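Local coordinates for biotin protein ligase-like protein of unknown function (Silicibacter sp., PDB 3BFM) that is of unknown function but resembles biotin protein ligases in sequence, and carries bound calcium in the crystal, at residues A52-P57 / W122-L127; K63-L68 / I226-V231; E86-L91 / R98-R103; P130-G135 / A145-G150. One frame throughout, in Å; residues are numbered along the deposited sequence.

Contact 1: residues A52-P57 / W122-L127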
loop_
_atom_site.group_PDB
_atom_site.type_symbol
_atom_site.label_atom_id
_atom_site.label_comp_id
_atom_site.label_asym_id
_atom_site.label_seq_id
_atom_site.Cartn_x
_atom_site.Cartn_y
_atom_site.Cartn_z
ATOM N N ALA A 52 -14.100 2.219 6.002
ATOM C CA ALA A 52 -13.206 3.311 6.474
ATOM C C ALA A 52 -11.780 2.900 6.148
ATOM O O ALA A 52 -11.428 1.745 6.303
ATOM C CB ALA A 52 -13.390 3.635 7.985
ATOM N N LEU A 53 -11.000 3.889 5.708
ATOM C CA LEU A 53 -9.577 3.747 5.344
ATOM C C LEU A 53 -8.700 4.509 6.316
ATOM O O LEU A 53 -8.963 5.705 6.589
ATOM C CB LEU A 53 -9.288 4.391 3.999
ATOM C CG LEU A 53 -10.269 4.230 2.861
ATOM C CD1 LEU A 53 -9.715 5.029 1.694
ATOM C CD2 LEU A 53 -10.423 2.753 2.507
ATOM N N VAL A 54 -7.642 3.841 6.799
ATOM C CA VAL A 54 -6.606 4.488 7.625
ATOM C C VAL A 54 -5.473 4.922 6.690
ATOM O O VAL A 54 -4.953 4.104 5.894
ATOM C CB VAL A 54 -6.040 3.553 8.714
ATOM C CG1 VAL A 54 -4.843 4.213 9.430
ATOM C CG2 VAL A 54 -7.176 3.117 9.701
ATOM N N LEU A 55 -5.143 6.207 6.793
ATOM C CA LEU A 55 -4.102 6.870 6.016
ATOM C C LEU A 55 -3.110 7.588 6.950
ATOM O O LEU A 55 -3.414 7.885 8.117
ATOM C CB LEU A 55 -4.751 7.896 5.095
ATOM C CG LEU A 55 -5.868 7.341 4.226
ATOM C CD1 LEU A 55 -6.585 8.431 3.428
ATOM C CD2 LEU A 55 -5.259 6.308 3.289
ATOM N N ALA A 56 -1.924 7.862 6.425
ATOM C CA ALA A 56 -0.921 8.640 7.148
ATOM C C ALA A 56 -0.067 9.507 6.219
ATOM O O ALA A 56 1.126 9.267 6.068
ATOM C CB ALA A 56 -0.042 7.707 7.982
ATOM N N PRO A 57 -0.662 10.548 5.615
ATOM C CA PRO A 57 0.107 11.425 4.726
ATOM C C PRO A 57 1.063 12.317 5.531
ATOM O O PRO A 57 0.703 12.860 6.575
ATOM C CB PRO A 57 -0.961 12.245 4.017
ATOM C CG PRO A 57 -2.110 12.267 4.958
ATOM C CD PRO A 57 -2.060 10.997 5.776
ATOM N N TRP A 122 -2.218 10.152 12.061
ATOM C CA TRP A 122 -3.164 9.357 11.272
ATOM C C TRP A 122 -4.320 10.186 10.804
ATOM O O TRP A 122 -4.662 11.199 11.398
ATOM C CB TRP A 122 -3.674 8.142 12.041
ATOM C CG TRP A 122 -4.362 8.456 13.315
ATOM C CD1 TRP A 122 -3.806 8.410 14.578
ATOM C CD2 TRP A 122 -5.745 8.816 13.508
ATOM N NE1 TRP A 122 -4.732 8.740 15.505
ATOM C CE2 TRP A 122 -5.930 8.995 14.892
ATOM C CE3 TRP A 122 -6.827 9.042 12.650
ATOM C CZ2 TRP A 122 -7.143 9.365 15.429
ATOM C CZ3 TRP A 122 -8.045 9.394 13.193
ATOM C CH2 TRP A 122 -8.186 9.565 14.573
ATOM N N LEU A 123 -4.965 9.681 9.750
ATOM C CA LEU A 123 -6.183 10.224 9.234
ATOM C C LEU A 123 -7.063 9.056 8.779
ATOM O O LEU A 123 -6.554 8.074 8.272
ATOM C CB LEU A 123 -5.836 11.130 8.066
ATOM C CG LEU A 123 -6.905 12.075 7.558
ATOM C CD1 LEU A 123 -6.312 13.456 7.201
ATOM C CD2 LEU A 123 -7.650 11.454 6.365
ATOM N N VAL A 124 -8.360 9.160 8.993
ATOM C CA VAL A 124 -9.305 8.120 8.548
ATOM C C VAL A 124 -10.384 8.761 7.715
ATOM O O VAL A 124 -10.909 9.810 8.091
ATOM C CB VAL A 124 -9.978 7.404 9.756
ATOM C CG1 VAL A 124 -11.152 6.527 9.322
ATOM C CG2 VAL A 124 -8.929 6.600 10.547
ATOM N N VAL A 125 -10.682 8.146 6.572
ATOM C CA VAL A 125 -11.836 8.534 5.752
ATOM C C VAL A 125 -12.862 7.432 5.758
ATOM O O VAL A 125 -12.547 6.286 5.462
ATOM C CB VAL A 125 -11.413 8.861 4.304
ATOM C CG1 VAL A 125 -12.642 9.115 3.440
ATOM C CG2 VAL A 125 -10.499 10.030 4.332
ATOM N N GLY A 126 -14.103 7.771 6.066
ATOM C CA GLY A 126 -15.155 6.778 6.144
ATOM C C GLY A 126 -16.234 7.028 5.124
ATOM O O GLY A 126 -16.546 8.190 4.834
ATOM N N LEU A 127 -16.773 5.939 4.578
ATOM C CA LEU A 127 -17.873 5.969 3.653
ATOM C C LEU A 127 -19.099 5.361 4.357
ATOM O O LEU A 127 -18.988 4.314 5.013
ATOM C CB LEU A 127 -17.496 5.135 2.403
ATOM C CG LEU A 127 -18.621 4.904 1.399
ATOM C CD1 LEU A 127 -19.095 6.260 0.807
ATOM C CD2 LEU A 127 -18.227 3.900 0.261
#

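Contact 2: residues K63-L68 / I226-V231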
loop_
_atom_site.group_PDB
_atom_site.type_symbol
_atom_site.label_atom_id
_atom_site.label_comp_id
_atom_site.label_asym_id
_atom_site.label_seq_id
_atom_site.Cartn_x
_atom_site.Cartn_y
_atom_site.Cartn_z
ATOM N N LYS A 63 -3.099 20.475 4.676
ATOM C CA LYS A 63 -2.911 19.801 3.399
ATOM C C LYS A 63 -3.419 18.364 3.348
ATOM O O LYS A 63 -3.719 17.834 2.252
ATOM C CB LYS A 63 -1.442 19.863 3.019
ATOM C CG LYS A 63 -1.002 21.323 2.875
ATOM C CD LYS A 63 0.053 21.515 1.827
ATOM C CE LYS A 63 0.297 23.002 1.593
ATOM N NZ LYS A 63 -0.826 23.671 0.844
ATOM N N ALA A 64 -3.505 17.720 4.508
ATOM C CA ALA A 64 -3.936 16.319 4.583
ATOM C C ALA A 64 -5.449 16.207 4.369
ATOM O O ALA A 64 -5.957 15.127 3.995
ATOM C CB ALA A 64 -3.547 15.703 5.940
HETATM N N MSE A 65 -6.169 17.302 4.641
HETATM C CA MSE A 65 -7.611 17.376 4.380
HETATM C C MSE A 65 -8.004 17.030 2.930
HETATM O O MSE A 65 -9.149 16.638 2.708
HETATM C CB MSE A 65 -8.140 18.765 4.720
HETATM C CG MSE A 65 -8.007 19.183 6.152
HETATM SE SE MSE A 65 -8.667 17.785 7.435
HETATM C CE MSE A 65 -10.432 17.743 6.966
ATOM N N ALA A 66 -7.083 17.180 1.969
ATOM C CA ALA A 66 -7.310 16.774 0.571
ATOM C C ALA A 66 -7.707 15.301 0.457
ATOM O O ALA A 66 -8.221 14.853 -0.583
ATOM C CB ALA A 66 -6.076 17.073 -0.272
HETATM N N MSE A 67 -7.474 14.522 1.510
HETATM C CA MSE A 67 -7.863 13.119 1.444
HETATM C C MSE A 67 -9.390 12.968 1.291
HETATM O O MSE A 67 -9.877 11.976 0.717
HETATM C CB MSE A 67 -7.373 12.343 2.690
HETATM C CG MSE A 67 -5.825 12.230 2.787
HETATM SE SE MSE A 67 -5.075 11.226 1.303
HETATM C CE MSE A 67 -4.538 12.895 0.231
ATOM N N LEU A 68 -10.157 13.916 1.844
ATOM C CA LEU A 68 -11.628 13.874 1.657
ATOM C C LEU A 68 -12.044 13.997 0.174
ATOM O O LEU A 68 -12.678 13.065 -0.375
ATOM C CB LEU A 68 -12.342 14.907 2.539
ATOM C CG LEU A 68 -13.860 14.953 2.454
ATOM C CD1 LEU A 68 -14.416 13.574 2.833
ATOM C CD2 LEU A 68 -14.429 16.013 3.379
ATOM N N ILE A 226 -13.621 29.173 4.470
ATOM C CA ILE A 226 -13.979 28.141 5.440
ATOM C C ILE A 226 -13.008 26.996 5.207
ATOM O O ILE A 226 -13.110 26.293 4.194
ATOM C CB ILE A 226 -15.422 27.676 5.264
ATOM C CG1 ILE A 226 -16.366 28.876 5.095
ATOM C CG2 ILE A 226 -15.841 26.773 6.433
ATOM C CD1 ILE A 226 -16.558 29.692 6.339
ATOM N N PRO A 227 -12.027 26.824 6.121
ATOM C CA PRO A 227 -11.073 25.759 5.881
ATOM C C PRO A 227 -11.757 24.372 5.988
ATOM O O PRO A 227 -12.691 24.187 6.767
ATOM C CB PRO A 227 -10.028 25.940 7.007
ATOM C CG PRO A 227 -10.332 27.207 7.672
ATOM C CD PRO A 227 -11.743 27.542 7.375
ATOM N N LEU A 228 -11.260 23.405 5.226
ATOM C CA LEU A 228 -11.852 22.077 5.202
ATOM C C LEU A 228 -11.682 21.350 6.553
ATOM O O LEU A 228 -12.488 20.470 6.891
ATOM C CB LEU A 228 -11.278 21.269 4.048
ATOM C CG LEU A 228 -11.970 19.931 3.759
ATOM C CD1 LEU A 228 -13.474 20.045 3.585
ATOM C CD2 LEU A 228 -11.298 19.298 2.535
ATOM N N THR A 229 -10.700 21.777 7.357
ATOM C CA THR A 229 -10.555 21.303 8.747
ATOM C C THR A 229 -11.829 21.430 9.601
ATOM O O THR A 229 -12.028 20.628 10.544
ATOM C CB THR A 229 -9.344 21.954 9.460
ATOM O OG1 THR A 229 -9.433 23.371 9.338
ATOM C CG2 THR A 229 -8.050 21.550 8.820
ATOM N N THR A 230 -12.729 22.352 9.241
ATOM C CA THR A 230 -13.993 22.512 9.926
ATOM C C THR A 230 -14.928 21.290 9.857
ATOM O O THR A 230 -15.821 21.172 10.682
ATOM C CB THR A 230 -14.773 23.783 9.467
ATOM O OG1 THR A 230 -15.215 23.615 8.125
ATOM C CG2 THR A 230 -13.894 25.024 9.599
ATOM N N VAL A 231 -14.721 20.383 8.901
ATOM C CA VAL A 231 -15.595 19.207 8.755
ATOM C C VAL A 231 -15.035 17.986 9.480
ATOM O O VAL A 231 -15.652 16.942 9.478
ATOM C CB VAL A 231 -15.875 18.877 7.255
ATOM C CG1 VAL A 231 -16.242 20.164 6.465
ATOM C CG2 VAL A 231 -14.687 18.226 6.619
#

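Contact 3: residues E86-L91 / R98-R103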
loop_
_atom_site.group_PDB
_atom_site.type_symbol
_atom_site.label_atom_id
_atom_site.label_comp_id
_atom_site.label_asym_id
_atom_site.label_seq_id
_atom_site.Cartn_x
_atom_site.Cartn_y
_atom_site.Cartn_z
ATOM N N GLU A 86 -26.266 6.752 -16.913
ATOM C CA GLU A 86 -27.192 7.832 -16.578
ATOM C C GLU A 86 -27.172 8.211 -15.094
ATOM O O GLU A 86 -27.672 9.275 -14.736
ATOM C CB GLU A 86 -28.615 7.462 -16.983
ATOM C CG GLU A 86 -29.097 6.141 -16.397
ATOM C CD GLU A 86 -28.786 4.934 -17.283
ATOM O OE1 GLU A 86 -27.929 5.041 -18.196
ATOM O OE2 GLU A 86 -29.406 3.872 -17.047
ATOM N N VAL A 87 -26.634 7.354 -14.226
ATOM C CA VAL A 87 -26.555 7.686 -12.788
ATOM C C VAL A 87 -25.503 8.761 -12.538
ATOM O O VAL A 87 -24.345 8.551 -12.839
ATOM C CB VAL A 87 -26.218 6.473 -11.916
ATOM C CG1 VAL A 87 -26.093 6.911 -10.440
ATOM C CG2 VAL A 87 -27.294 5.418 -12.069
ATOM N N ALA A 88 -25.926 9.920 -12.038
ATOM C CA ALA A 88 -25.002 11.034 -11.783
ATOM C C ALA A 88 -24.565 11.044 -10.310
ATOM O O ALA A 88 -25.386 11.027 -9.406
ATOM C CB ALA A 88 -25.657 12.366 -12.131
ATOM N N VAL A 89 -23.260 11.090 -10.081
ATOM C CA VAL A 89 -22.751 11.263 -8.724
ATOM C C VAL A 89 -22.166 12.681 -8.573
ATOM O O VAL A 89 -21.366 13.119 -9.401
ATOM C CB VAL A 89 -21.725 10.172 -8.400
ATOM C CG1 VAL A 89 -21.227 10.333 -7.018
ATOM C CG2 VAL A 89 -22.389 8.776 -8.571
ATOM N N HIS A 90 -22.588 13.406 -7.534
ATOM C CA HIS A 90 -21.933 14.659 -7.170
ATOM C C HIS A 90 -21.439 14.641 -5.728
ATOM O O HIS A 90 -21.984 13.935 -4.862
ATOM C CB HIS A 90 -22.888 15.837 -7.362
ATOM C CG HIS A 90 -23.242 16.092 -8.791
ATOM N ND1 HIS A 90 -24.484 15.791 -9.314
ATOM C CD2 HIS A 90 -22.513 16.596 -9.814
ATOM C CE1 HIS A 90 -24.510 16.116 -10.594
ATOM N NE2 HIS A 90 -23.324 16.604 -10.925
ATOM N N LEU A 91 -20.413 15.437 -5.481
ATOM C CA LEU A 91 -19.731 15.501 -4.204
ATOM C C LEU A 91 -19.956 16.835 -3.526
ATOM O O LEU A 91 -19.656 17.885 -4.096
ATOM C CB LEU A 91 -18.225 15.284 -4.410
ATOM C CG LEU A 91 -17.752 14.012 -5.129
ATOM C CD1 LEU A 91 -16.213 14.090 -5.425
ATOM C CD2 LEU A 91 -18.141 12.745 -4.320
ATOM N N ARG A 98 -24.207 12.838 -3.345
ATOM C CA ARG A 98 -25.485 12.959 -4.013
ATOM C C ARG A 98 -25.542 12.045 -5.193
ATOM O O ARG A 98 -24.596 11.966 -5.968
ATOM C CB ARG A 98 -25.751 14.390 -4.488
ATOM C CG ARG A 98 -25.846 15.406 -3.351
ATOM C CD ARG A 98 -26.791 16.544 -3.668
ATOM N NE ARG A 98 -27.076 17.250 -2.422
ATOM C CZ ARG A 98 -28.270 17.414 -1.852
ATOM N NH1 ARG A 98 -29.404 17.023 -2.436
ATOM N NH2 ARG A 98 -28.337 18.056 -0.690
ATOM N N ILE A 99 -26.660 11.332 -5.312
ATOM C CA ILE A 99 -26.879 10.447 -6.448
ATOM C C ILE A 99 -28.153 10.904 -7.116
ATOM O O ILE A 99 -29.179 11.049 -6.445
ATOM C CB ILE A 99 -26.915 8.953 -5.998
ATOM C CG1 ILE A 99 -25.530 8.593 -5.430
ATOM C CG2 ILE A 99 -27.260 8.062 -7.149
ATOM C CD1 ILE A 99 -25.367 7.129 -4.924
ATOM N N ASN A 100 -28.055 11.179 -8.416
ATOM C CA ASN A 100 -29.141 11.810 -9.184
ATOM C C ASN A 100 -29.744 13.001 -8.446
ATOM O O ASN A 100 -30.959 13.182 -8.416
ATOM C CB ASN A 100 -30.210 10.752 -9.505
ATOM C CG ASN A 100 -29.672 9.593 -10.339
ATOM O OD1 ASN A 100 -28.830 9.767 -11.216
ATOM N ND2 ASN A 100 -30.166 8.394 -10.058
ATOM N N GLY A 101 -28.886 13.818 -7.836
ATOM C CA GLY A 101 -29.284 15.044 -7.168
ATOM C C GLY A 101 -29.766 14.915 -5.740
ATOM O O GLY A 101 -29.985 15.929 -5.079
ATOM N N ALA A 102 -29.927 13.686 -5.258
ATOM C CA ALA A 102 -30.448 13.413 -3.925
ATOM C C ALA A 102 -29.360 12.944 -2.971
ATOM O O ALA A 102 -28.508 12.138 -3.332
ATOM C CB ALA A 102 -31.532 12.367 -3.991
ATOM N N ARG A 103 -29.439 13.438 -1.743
ATOM C CA ARG A 103 -28.515 13.072 -0.682
ATOM C C ARG A 103 -28.613 11.579 -0.439
ATOM O O ARG A 103 -29.702 11.050 -0.258
ATOM C CB ARG A 103 -28.848 13.820 0.588
ATOM C CG ARG A 103 -28.004 13.496 1.785
ATOM C CD ARG A 103 -26.446 13.778 1.606
ATOM N NE ARG A 103 -25.800 13.259 2.796
ATOM C CZ ARG A 103 -25.722 13.885 3.959
ATOM N NH1 ARG A 103 -26.148 15.140 4.108
ATOM N NH2 ARG A 103 -25.195 13.253 4.986
HETATM O O HOH W 1 -25.920 13.687 -8.157
#

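Contact 4: residues P130-G135 / A145-G150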
loop_
_atom_site.group_PDB
_atom_site.type_symbol
_atom_site.label_atom_id
_atom_site.label_comp_id
_atom_site.label_asym_id
_atom_site.label_seq_id
_atom_site.Cartn_x
_atom_site.Cartn_y
_atom_site.Cartn_z
ATOM N N PRO A 130 -26.234 4.319 2.034
ATOM C CA PRO A 130 -27.461 3.540 2.066
ATOM C C PRO A 130 -27.738 2.816 0.776
ATOM O O PRO A 130 -27.604 3.380 -0.279
ATOM C CB PRO A 130 -28.523 4.593 2.329
ATOM C CG PRO A 130 -27.980 5.852 1.769
ATOM C CD PRO A 130 -26.502 5.773 1.960
ATOM N N LEU A 131 -28.128 1.547 0.880
ATOM C CA LEU A 131 -28.381 0.713 -0.293
ATOM C C LEU A 131 -29.880 0.612 -0.534
ATOM O O LEU A 131 -30.316 0.768 -1.658
ATOM C CB LEU A 131 -27.773 -0.651 -0.088
ATOM C CG LEU A 131 -26.253 -0.662 0.093
ATOM C CD1 LEU A 131 -25.806 -2.130 0.373
ATOM C CD2 LEU A 131 -25.509 -0.103 -1.101
ATOM N N TRP A 132 -30.647 0.347 0.514
ATOM C CA TRP A 132 -32.104 0.473 0.492
ATOM C C TRP A 132 -32.517 1.504 1.537
ATOM O O TRP A 132 -31.806 1.701 2.517
ATOM C CB TRP A 132 -32.747 -0.843 0.887
ATOM C CG TRP A 132 -32.488 -1.930 -0.095
ATOM C CD1 TRP A 132 -31.782 -3.061 0.130
ATOM C CD2 TRP A 132 -32.968 -2.016 -1.445
ATOM N NE1 TRP A 132 -31.785 -3.831 -0.988
ATOM C CE2 TRP A 132 -32.504 -3.213 -1.965
ATOM C CE3 TRP A 132 -33.760 -1.196 -2.256
ATOM C CZ2 TRP A 132 -32.769 -3.615 -3.289
ATOM C CZ3 TRP A 132 -34.021 -1.582 -3.556
ATOM C CH2 TRP A 132 -33.527 -2.787 -4.061
ATOM N N PRO A 133 -33.657 2.160 1.349
ATOM C CA PRO A 133 -33.992 3.197 2.348
ATOM C C PRO A 133 -34.373 2.596 3.691
ATOM O O PRO A 133 -35.064 1.602 3.727
ATOM C CB PRO A 133 -35.192 3.924 1.728
ATOM C CG PRO A 133 -35.265 3.472 0.324
ATOM C CD PRO A 133 -34.649 2.103 0.270
ATOM N N GLU A 134 -33.898 3.183 4.778
ATOM C CA GLU A 134 -34.326 2.762 6.114
ATOM C C GLU A 134 -35.621 3.484 6.460
ATOM O O GLU A 134 -35.634 4.708 6.564
ATOM C CB GLU A 134 -33.241 3.050 7.153
ATOM C CG GLU A 134 -32.581 4.406 7.029
ATOM N N GLY A 135 -36.711 2.733 6.614
ATOM C CA GLY A 135 -38.043 3.318 6.847
ATOM C C GLY A 135 -38.571 3.152 8.265
ATOM O O GLY A 135 -39.780 3.316 8.517
ATOM N N ALA A 145 -31.508 6.118 -1.749
ATOM C CA ALA A 145 -30.600 5.029 -1.455
ATOM C C ALA A 145 -30.157 4.496 -2.801
ATOM O O ALA A 145 -30.868 4.636 -3.799
ATOM C CB ALA A 145 -31.273 3.943 -0.639
ATOM N N LEU A 146 -28.987 3.874 -2.830
ATOM C CA LEU A 146 -28.354 3.459 -4.067
ATOM C C LEU A 146 -29.242 2.612 -4.960
ATOM O O LEU A 146 -29.324 2.861 -6.158
ATOM C CB LEU A 146 -27.078 2.663 -3.792
ATOM C CG LEU A 146 -26.148 2.512 -5.004
ATOM C CD1 LEU A 146 -25.507 3.823 -5.391
ATOM C CD2 LEU A 146 -25.096 1.459 -4.635
ATOM N N TYR A 147 -29.894 1.606 -4.375
ATOM C CA TYR A 147 -30.671 0.663 -5.160
ATOM C C TYR A 147 -32.021 1.257 -5.538
ATOM O O TYR A 147 -32.738 0.698 -6.371
ATOM C CB TYR A 147 -30.819 -0.684 -4.433
ATOM C CG TYR A 147 -29.521 -1.424 -4.281
ATOM C CD1 TYR A 147 -28.506 -1.306 -5.220
ATOM C CD2 TYR A 147 -29.312 -2.296 -3.221
ATOM C CE1 TYR A 147 -27.321 -1.976 -5.066
ATOM C CE2 TYR A 147 -28.132 -2.984 -3.060
ATOM C CZ TYR A 147 -27.137 -2.840 -3.988
ATOM O OH TYR A 147 -25.947 -3.539 -3.818
ATOM N N ALA A 148 -32.360 2.387 -4.932
ATOM C CA ALA A 148 -33.526 3.152 -5.350
ATOM C C ALA A 148 -33.223 3.979 -6.605
ATOM O O ALA A 148 -34.150 4.440 -7.267
ATOM C CB ALA A 148 -34.022 4.062 -4.197
ATOM N N GLU A 149 -31.945 4.147 -6.943
ATOM C CA GLU A 149 -31.518 5.088 -8.001
ATOM C C GLU A 149 -30.984 4.436 -9.256
ATOM O O GLU A 149 -30.172 5.032 -9.964
ATOM C CB GLU A 149 -30.443 6.034 -7.438
ATOM C CG GLU A 149 -30.978 6.977 -6.388
ATOM C CD GLU A 149 -32.078 7.891 -6.942
ATOM O OE1 GLU A 149 -32.047 8.187 -8.157
ATOM O OE2 GLU A 149 -32.958 8.295 -6.152
ATOM N N GLY A 150 -31.422 3.211 -9.525
ATOM C CA GLY A 150 -31.053 2.517 -10.743
ATOM C C GLY A 150 -29.791 1.680 -10.712
ATOM O O GLY A 150 -29.306 1.282 -11.777
#

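Contact 1: residues A52-P57 / W122-L127
V54 and V124 each hold CG1 anti to the backbone N (chi1 173° and 169°), which leaves CG2 anti to the carbonyl carbon; V54 CG2 meets V124 CG2 at 4.0 Å. The other branch of V124 reaches back along the same face, CG1 lying 3.9 Å from A52 CB. Further along, A52 and G126, a non-hydrogen-bonded pair, have CA atoms 4.0 Å apart, an approach that small residues make easy. On the other face L55, L123 and V125 pack as bare hydrocarbon, with L55 CD1 4.3 Å from L123 CD2 and equally close to V125 CG2. The axes of strands 52-55 and 123-127 run antiparallel, at 165°, joined by paired bonds L53–V125 and L55–L123; L55 N to L123 O is 2.8 Å. Between these pairs V124 CA points its hydrogen at L53 O, 3.1 Å away.

Helix 23-32 covers the face of A52 and V124 through F24 and A27, while helices 67-82 and 156-175 cover the face of the leucines. An alanine at V124 would probably leave A52 CB and V54 CG2 without their methyl partners and thin the packing on F24. Branched aliphatic residues suit such a doubly covered sheet: the buried amides and carbonyls satisfy one another from strand to strand, and the side chains of the paired residues meet one another only through apolar groups.

Contact 2: residues K63-L68 / I226-V231
M65, present as selenomethionine, folds round the L228-T229 corner and touches it with nearly its whole length. Its CB lies 3.9 Å from L228 CD2, and its CG meets T229 CG2 at 3.6 Å, the two side chains crossing at about a right angle. Bends at chi2 (-49°) and chi3 (-64°) curl the chain, and its CE methyl comes to 3.4 Å from L228 O. L228 answers with CD2, which rests 3.4 Å from the carbonyl O of M65. A flexible unbranched chain suits this curved surface. L68, one turn further on, offers CD2 to two neighbours: V231 CG2 at 3.9 Å and L228 CD1 at 4.1 Å, both approached obliquely.

The next shell fixes these groups. A type I turn from A64 to M67 carries the chain on, and the bonds M67 N to A64 O and L68 N to M65 O bring M65 and L68 onto one side. Opposite, P227 O takes both the amide and the hydroxyl of T230, with T230 OG1 at 2.9 Å, holding the 3-10 turn that presents L228 and V231 together. I109 of strand 102-111 lies against M65, L68 and V231, W93 packs on V231, and K63 forms a salt bridge with D212. The arrangement is an apolar interface between the ligase-like part and the C-terminal DUF4444 region; a short 3-10 turn after a strand is familiar in SH3-like folds, consistent with the clan of that region.

Contact 3: residues E86-L91 / R98-R103
V87 crosses I99 obliquely, its CG1 resting 3.7 Å from I99 CG2, and crosses N100 at about a right angle. The amide of N100 turns to the backbone: chi1 of -60° sets CG anti to the carbonyl carbon, and chi2 of -36° then turns OD1 to 3.0 Å from A88 N, the donor standing 31° out of the amide plane. A88 is gripped twice, since N100 N also gives a bond of 2.9 Å to A88 O. ND2 of the same side chain bonds E149 OE1. An alanine at N100 would probably leave A88 N and E149 OE1 without these partners, so that the segment before strand 89-91 is held by fewer bonds.

H90 and R98 face one another, CB to CB 4.3 Å, and exchange both backbone bonds. R98 then bends away at chi2, and its NH1 gives a bond of 2.9 Å to G101 O, within the guanidinium plane, while R103 CB lies off one face, toward its rim. A water held by H90 ND1 (2.8 Å), A88 O and G101 N joins strand to turn.

N100 and G101, both at positive phi, are the central residues of a type I' turn, where asparagine and glycine are favoured. Strands 89-91, outermost in this chain's sheet, and 96-99 form a beta hairpin, followed by a tight two-residue hairpin into 102-111.

Contact 4: residues P130-G135 / A145-G150
P130 and L131 meet A145, L146 and Y147 where the long connection from strand 123-130 to helix 156-175 folds back and closes on a short 3-10 turn. Two main-chain bonds make the closure: L146 N gives a nearly straight one (178°) to P130 O at 2.9 Å, and Y147 N another of 2.9 Å to L131 O. These are leading amides of the turn, whose own bonds begin with A148 N to A145 O.

A145 is small enough to enter the bend of the loop; its CB sits 3.5 Å from L131 O and 4.0 Å from P133 CD. L131 and L146 lie side by side pointing the same way, with L131 CD2 3.9 Å from L146 CD2, and L131 CB also touches Y147 CE2 at 3.8 Å. The aromatic pair finishes the packing. Y147 CB comes over the W132 six-membered ring, 3.4 Å from its centroid and 12° off the normal, a CH-pi contact. The tyrosine ring then presents its edge to that face, the planes at 60°. W132 also touches a neighbouring molecule in the crystal, which may influence its rotation.

Y147 OH bonds V154 O, so the tyrosine reaches toward the following helix, whose A156 packs on L131 and L159 on L146. The whole is a strand-to-helix connection closed by main-chain bonds to a 3-10 turn, with an edge-to-face aromatic pair packed beside them.

In the fold
From the N terminus, strand 48-55 enters contact 1 and residues 63-68 follow into contact 2; the chain then makes contact 3, which is nested inside the loops closed by both. Contact 1 closes at 122-127, pairing central strands, and contact 4 opens and closes afterwards, in series with contacts 1 and 3. Contact 2 closes last, at 226-231, so it crosses contact 1, encloses contact 4, and ties the C-terminal region to the ligase-like part. Contacts 1 and 2 touch where L55 and L123 meet M67. Contacts 3 and 4 share a probable N100–E149 hydrogen bond and packing of I99 on L146, linking the sheet's hairpin edge to the connection before helix 156-175.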